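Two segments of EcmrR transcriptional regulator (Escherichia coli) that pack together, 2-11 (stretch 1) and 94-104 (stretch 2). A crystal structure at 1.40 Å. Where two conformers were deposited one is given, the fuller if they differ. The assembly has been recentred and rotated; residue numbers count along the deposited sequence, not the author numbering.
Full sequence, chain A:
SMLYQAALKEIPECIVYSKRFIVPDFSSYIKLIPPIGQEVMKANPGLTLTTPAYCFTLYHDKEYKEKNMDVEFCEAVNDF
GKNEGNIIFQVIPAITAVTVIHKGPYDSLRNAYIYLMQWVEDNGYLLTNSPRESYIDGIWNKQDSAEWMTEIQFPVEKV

Stretch 1 2-11: MLYQAALKEI
Stretch 2 (94-104) AITAVTVIHKG

Strands 7-11 and 95-103 pair antiparallel, their axes at 136° and 4.7 Å apart at closest approach. Three hydrogen-bonded pairs fix the register, Ala-7 with Thr-99, Lys-9 with Ala-97 and Ile-11 with Ile-95, each reciprocal: Ala-7 N to Thr-99 O is 2.9 Å and Thr-99 N to Ala-7 O 2.8 Å. Between them, Leu-8 faces Val-98 and Glu-10 faces Thr-96, CA atoms 4.5 Å apart.

Side chains alternate between faces. On the face of Ile-11, that residue is m,t, bringing CD1 3.9 Å from Ala-97 CB, while Ile-95, p,t, sets CG1 4.0 Å from Ile-11 CB. Lys-9 (p,t,p,t) runs past Thr-99 (p), its CE 3.6 Å from Thr-99 OG1. On the other face, Leu-8 (t,p) reaches back so that CD1 lies 4.1 Å from Val-98 CB. Glu-10 folds m,m, which lets OE1 accept a 2.5 Å hydrogen bond from Thr-96 OG1 (m); a water links OE1 to Ile-95 O.

Before the strand, extended residues continue alongside. Water bridges Gln-5 N and Ile-101 N. Tyr-4 (m, chi2 -72°) meets His-102 (t, chi2 76°) rim to rim, OH hydrogen-bonded to ND1 at 2.7 Å. Met-2, chi1 t, offers SD to Lys-103 N in a weak 3.2 Å hydrogen bond.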

ATOM      1  N   MET A   2       9.483  -5.885  17.334  1.00 56.88           N
ATOM      2  CA  MET A   2      10.287  -5.689  16.128  1.00 56.23           C
ATOM      3  C   MET A   2      10.905  -4.296  16.190  1.00 54.45           C
ATOM      4  O   MET A   2      10.315  -3.388  16.766  1.00 57.23           O
ATOM      5  CB  MET A   2       9.430  -5.810  14.873  1.00 57.35           C
ATOM      6  CG  MET A   2      10.217  -6.191  13.605  1.00 58.05           C
ATOM      7  SD  MET A   2       9.614  -5.459  12.062  1.00 54.66           S
ATOM      8  CE  MET A   2      10.850  -4.148  11.918  1.00 57.00           C
ATOM      9  N   LEU A   3      12.079  -4.128  15.584  1.00 49.58           N
ATOM     10  CA  LEU A   3      12.866  -2.899  15.685  1.00 42.23           C
ATOM     11  C   LEU A   3      12.753  -2.149  14.359  1.00 35.50           C
ATOM     12  O   LEU A   3      13.517  -2.395  13.421  1.00 41.35           O
ATOM     13  CB  LEU A   3      14.315  -3.245  15.969  1.00 46.45           C
ATOM     14  CG  LEU A   3      14.763  -3.129  17.423  1.00 49.49           C
ATOM     15  CD1 LEU A   3      14.954  -1.665  17.780  1.00 51.09           C
ATOM     16  CD2 LEU A   3      13.764  -3.797  18.367  1.00 48.10           C
ATOM     17  N   TYR A   4      11.810  -1.221  14.288  1.00 25.95           N
ATOM     18  CA  TYR A   4      11.603  -0.451  13.069  1.00 21.60           C
ATOM     19  C   TYR A   4      12.740   0.546  12.878  1.00 20.91           C
ATOM     20  O   TYR A   4      13.275   1.106  13.841  1.00 24.48           O
ATOM     21  CB  TYR A   4      10.273   0.304  13.155  1.00 19.40           C
ATOM     22  CG  TYR A   4       9.090  -0.653  13.210  1.00 17.84           C
ATOM     23  CD1 TYR A   4       8.693  -1.381  12.091  1.00 17.69           C
ATOM     24  CD2 TYR A   4       8.362  -0.825  14.380  1.00 17.83           C
ATOM     25  CE1 TYR A   4       7.612  -2.246  12.128  1.00 17.49           C
ATOM     26  CE2 TYR A   4       7.284  -1.691  14.434  1.00 17.42           C
ATOM     27  CZ  TYR A   4       6.911  -2.390  13.308  1.00 17.34           C
ATOM     28  OH  TYR A   4       5.869  -3.266  13.396  1.00 18.11           O
ATOM     29  N   GLN A   5      13.058   0.821  11.609  0.62 18.47           N
ATOM     30  CA  GLN A   5      14.190   1.667  11.200  0.62 19.26           C
ATOM     31  C   GLN A   5      13.741   2.632  10.103  0.62 20.11           C
ATOM     32  O   GLN A   5      13.701   2.267   8.927  0.62 22.40           O
ATOM     33  CB  GLN A   5      15.316   0.727  10.737  0.62 21.10           C
ATOM     34  CG  GLN A   5      16.549   1.339  10.100  0.62 23.13           C
ATOM     35  CD  GLN A   5      17.589   0.272   9.681  0.62 29.91           C
ATOM     36  OE1 GLN A   5      18.775   0.383  10.007  0.62 32.71           O
ATOM     37  NE2 GLN A   5      17.141  -0.763   8.966  0.62 28.79           N
ATOM     38  N   ALA A   6      13.443   3.888  10.467  1.00 19.25           N
ATOM     39  CA  ALA A   6      12.958   4.842   9.487  1.00 17.70           C
ATOM     40  C   ALA A   6      13.978   5.092   8.381  1.00 17.78           C
ATOM     41  O   ALA A   6      15.168   5.238   8.640  1.00 17.61           O
ATOM     42  CB  ALA A   6      12.715   6.182  10.177  1.00 19.30           C
ATOM     43  N   ALA A   7      13.491   5.196   7.141  1.00 18.74           N
ATOM     44  CA  ALA A   7      14.264   5.663   5.995  1.00 18.65           C
ATOM     45  C   ALA A   7      13.451   6.733   5.291  1.00 19.51           C
ATOM     46  O   ALA A   7      12.241   6.783   5.433  1.00 19.99           O
ATOM     47  CB  ALA A   7      14.524   4.540   5.009  1.00 21.18           C
ATOM     48  N   LEU A   8      14.113   7.663   4.624  1.00 20.03           N
ATOM     49  CA  LEU A   8      13.445   8.717   3.893  1.00 19.17           C
ATOM     50  C   LEU A   8      13.740   8.504   2.421  1.00 17.86           C
ATOM     51  O   LEU A   8      14.892   8.253   2.057  1.00 20.01           O
ATOM     52  CB  LEU A   8      14.050  10.031   4.375  1.00 20.53           C
ATOM     53  CG  LEU A   8      13.280  11.282   4.092  1.00 22.99           C
ATOM     54  CD1 LEU A   8      11.854  11.282   4.698  1.00 24.44           C
ATOM     55  CD2 LEU A   8      14.038  12.515   4.627  1.00 21.66           C
ATOM     56  N   LYS A   9      12.688   8.531   1.594  1.00 18.99           N
ATOM     57  CA  LYS A   9      12.875   8.233   0.179  1.00 21.07           C
ATOM     58  C   LYS A   9      11.947   9.059  -0.693  1.00 18.47           C
ATOM     59  O   LYS A   9      10.926   9.575  -0.237  1.00 20.26           O
ATOM     60  CB  LYS A   9      12.679   6.742  -0.093  1.00 22.50           C
ATOM     61  CG  LYS A   9      11.322   6.189   0.257  1.00 23.74           C
ATOM     62  CD  LYS A   9      11.239   4.684  -0.110  1.00 26.50           C
ATOM     63  CE  LYS A   9      12.202   3.827   0.693  1.00 25.57           C
ATOM     64  NZ  LYS A   9      11.949   2.360   0.383  1.00 27.93           N
ATOM     65  N   GLU A  10      12.333   9.227  -1.948  1.00 18.86           N
ATOM     66  CA  GLU A  10      11.464   9.802  -2.965  1.00 20.41           C
ATOM     67  C   GLU A  10      10.891   8.652  -3.783  1.00 20.38           C
ATOM     68  O   GLU A  10      11.655   7.836  -4.329  1.00 22.78           O
ATOM     69  CB  GLU A  10      12.216  10.774  -3.878  1.00 22.89           C
ATOM     70  CG  GLU A  10      12.984  11.828  -3.139  1.00 26.67           C
ATOM     71  CD  GLU A  10      12.147  12.993  -2.660  1.00 37.09           C
ATOM     72  OE1 GLU A  10      10.933  13.005  -2.948  1.00 37.05           O
ATOM     73  OE2 GLU A  10      12.723  13.910  -2.005  1.00 42.15           O
ATOM     74  N   ILE A  11       9.566   8.591  -3.860  1.00 20.42           N
ATOM     75  CA  ILE A  11       8.854   7.547  -4.592  1.00 20.12           C
ATOM     76  C   ILE A  11       8.278   8.186  -5.851  1.00 23.57           C
ATOM     77  O   ILE A  11       7.455   9.104  -5.748  1.00 22.63           O
ATOM     78  CB  ILE A  11       7.757   6.892  -3.745  1.00 19.03           C
ATOM     79  CG1 ILE A  11       8.354   6.282  -2.479  1.00 21.52           C
ATOM     80  CG2 ILE A  11       7.050   5.794  -4.569  1.00 21.38           C
ATOM     81  CD1 ILE A  11       7.316   5.798  -1.456  1.00 19.74           C
ATOM     82  N   ALA A  94       4.009  11.170  -7.377  1.00 23.81           N
ATOM     83  CA  ALA A  94       5.262  11.101  -6.636  1.00 22.89           C
ATOM     84  C   ALA A  94       5.113  11.728  -5.257  1.00 22.99           C
ATOM     85  O   ALA A  94       4.398  12.720  -5.070  1.00 26.23           O
ATOM     86  CB  ALA A  94       6.348  11.883  -7.384  1.00 25.70           C
ATOM     87  N   ILE A  95       5.843  11.171  -4.286  1.00 21.38           N
ATOM     88  CA  ILE A  95       5.823  11.665  -2.914  1.00 21.07           C
ATOM     89  C   ILE A  95       7.216  11.537  -2.324  1.00 18.32           C
ATOM     90  O   ILE A  95       8.066  10.789  -2.811  1.00 20.11           O
ATOM     91  CB  ILE A  95       4.860  10.893  -1.980  1.00 21.65           C
ATOM     92  CG1 ILE A  95       5.195   9.377  -1.977  1.00 22.67           C
ATOM     93  CG2 ILE A  95       3.429  11.164  -2.366  1.00 22.38           C
ATOM     94  CD1 ILE A  95       4.391   8.611  -0.963  1.00 20.49           C
ATOM     95  N   THR A  96       7.450  12.301  -1.266  1.00 20.11           N
ATOM     96  CA  THR A  96       8.562  12.070  -0.375  1.00 19.04           C
ATOM     97  C   THR A  96       7.974  11.326   0.814  1.00 19.35           C
ATOM     98  O   THR A  96       6.970  11.761   1.379  1.00 20.43           O
ATOM     99  CB  THR A  96       9.200  13.366   0.087  1.00 21.59           C
ATOM    100  OG1 THR A  96       9.684  14.123  -1.033  1.00 26.29           O
ATOM    101  CG2 THR A  96      10.369  13.077   1.021  1.00 25.47           C
ATOM    102  N   ALA A  97       8.568  10.197   1.181  1.00 18.25           N
ATOM    103  CA  ALA A  97       7.986   9.375   2.232  1.00 17.42           C
ATOM    104  C   ALA A  97       9.018   9.016   3.278  1.00 14.88           C
ATOM    105  O   ALA A  97      10.177   8.711   2.942  1.00 17.78           O
ATOM    106  CB  ALA A  97       7.413   8.068   1.657  1.00 18.06           C
ATOM    107  N   VAL A  98       8.570   8.971   4.534  1.00 16.90           N
ATOM    108  CA  VAL A  98       9.286   8.236   5.562  1.00 16.83           C
ATOM    109  C   VAL A  98       8.693   6.839   5.652  1.00 16.12           C
ATOM    110  O   VAL A  98       7.461   6.663   5.623  1.00 16.58           O
ATOM    111  CB  VAL A  98       9.292   8.989   6.900  1.00 17.22           C
ATOM    112  CG1 VAL A  98       7.898   9.201   7.497  1.00 17.02           C
ATOM    113  CG2 VAL A  98      10.243   8.326   7.892  1.00 17.65           C
ATOM    114  N   THR A  99       9.574   5.839   5.661  1.00 15.66           N
ATOM    115  CA  THR A  99       9.178   4.443   5.543  1.00 17.71           C
ATOM    116  C   THR A  99       9.797   3.583   6.636  1.00 17.42           C
ATOM    117  O   THR A  99      10.886   3.874   7.139  1.00 17.37           O
ATOM    118  CB  THR A  99       9.585   3.893   4.157  1.00 18.12           C
ATOM    119  OG1 THR A  99      11.012   3.743   4.060  1.00 19.58           O
ATOM    120  CG2 THR A  99       9.108   4.787   3.029  1.00 18.22           C
ATOM    121  N   VAL A 100       9.113   2.477   6.962  1.00 15.45           N
ATOM    122  CA  VAL A 100       9.694   1.393   7.750  1.00 15.09           C
ATOM    123  C   VAL A 100       9.269   0.082   7.129  1.00 14.42           C
ATOM    124  O   VAL A 100       8.227  -0.000   6.489  1.00 16.81           O
ATOM    125  CB  VAL A 100       9.289   1.392   9.237  1.00 15.95           C
ATOM    126  CG1 VAL A 100       9.808   2.626   9.928  1.00 16.96           C
ATOM    127  CG2 VAL A 100       7.775   1.246   9.410  1.00 16.53           C
ATOM    128  N   ILE A 101      10.078  -0.918   7.336  1.00 16.40           N
ATOM    129  CA  ILE A 101       9.712  -2.294   7.005  1.00 15.52           C
ATOM    130  C   ILE A 101       9.104  -2.978   8.220  1.00 17.30           C
ATOM    131  O   ILE A 101       9.726  -3.053   9.296  1.00 17.73           O
ATOM    132  CB  ILE A 101      10.937  -3.077   6.496  1.00 18.10           C
ATOM    133  CG1 ILE A 101      11.441  -2.485   5.179  1.00 19.94           C
ATOM    134  CG2 ILE A 101      10.628  -4.582   6.374  1.00 19.87           C
ATOM    135  CD1 ILE A 101      10.610  -2.862   3.956  1.00 27.11           C
ATOM    136  N   HIS A 102       7.900  -3.521   8.029  1.00 14.91           N
ATOM    137  CA  HIS A 102       7.267  -4.411   8.981  1.00 15.53           C
ATOM    138  C   HIS A 102       7.522  -5.860   8.564  1.00 14.08           C
ATOM    139  O   HIS A 102       7.115  -6.292   7.472  1.00 16.07           O
ATOM    140  CB  HIS A 102       5.771  -4.161   9.035  1.00 14.84           C
ATOM    141  CG  HIS A 102       5.075  -5.070   9.976  1.00 17.45           C
ATOM    142  ND1 HIS A 102       5.133  -4.900  11.347  1.00 15.30           N
ATOM    143  CD2 HIS A 102       4.377  -6.208   9.758  1.00 15.92           C
ATOM    144  CE1 HIS A 102       4.480  -5.899  11.923  1.00 16.45           C
ATOM    145  NE2 HIS A 102       3.976  -6.675  10.981  1.00 16.94           N
ATOM    146  N   LYS A 103       8.289  -6.572   9.374  0.78 16.27           N
ATOM    147  CA  LYS A 103       8.495  -7.997   9.184  0.78 16.23           C
ATOM    148  C   LYS A 103       7.436  -8.774   9.955  0.78 17.03           C
ATOM    149  O   LYS A 103       7.072  -8.412  11.074  0.78 20.50           O
ATOM    150  CB  LYS A 103       9.878  -8.405   9.692  0.78 18.42           C
ATOM    151  CG  LYS A 103      11.030  -7.938   8.792  0.78 23.03           C
ATOM    152  CD  LYS A 103      10.928  -8.524   7.361  0.78 27.30           C
ATOM    153  CE  LYS A 103      11.185 -10.017   7.354  0.78 32.48           C
ATOM    154  NZ  LYS A 103      12.567 -10.282   7.838  0.78 35.29           N
ATOM    155  N   GLY A 104       6.945  -9.845   9.349  1.00 16.19           N
ATOM    156  CA  GLY A 104       6.025 -10.726  10.017  1.00 16.92           C
ATOM    157  C   GLY A 104       4.570 -10.565   9.635  1.00 14.67           C
ATOM    158  O   GLY A 104       4.199  -9.875   8.676  1.00 15.79           O
TER
HETATM  159  O   HOH W   1      12.125  -1.057   9.465  1.00 26.67           O
HETATM  160  O   HOH W   2       9.320  12.161  -4.990  1.00 37.31           O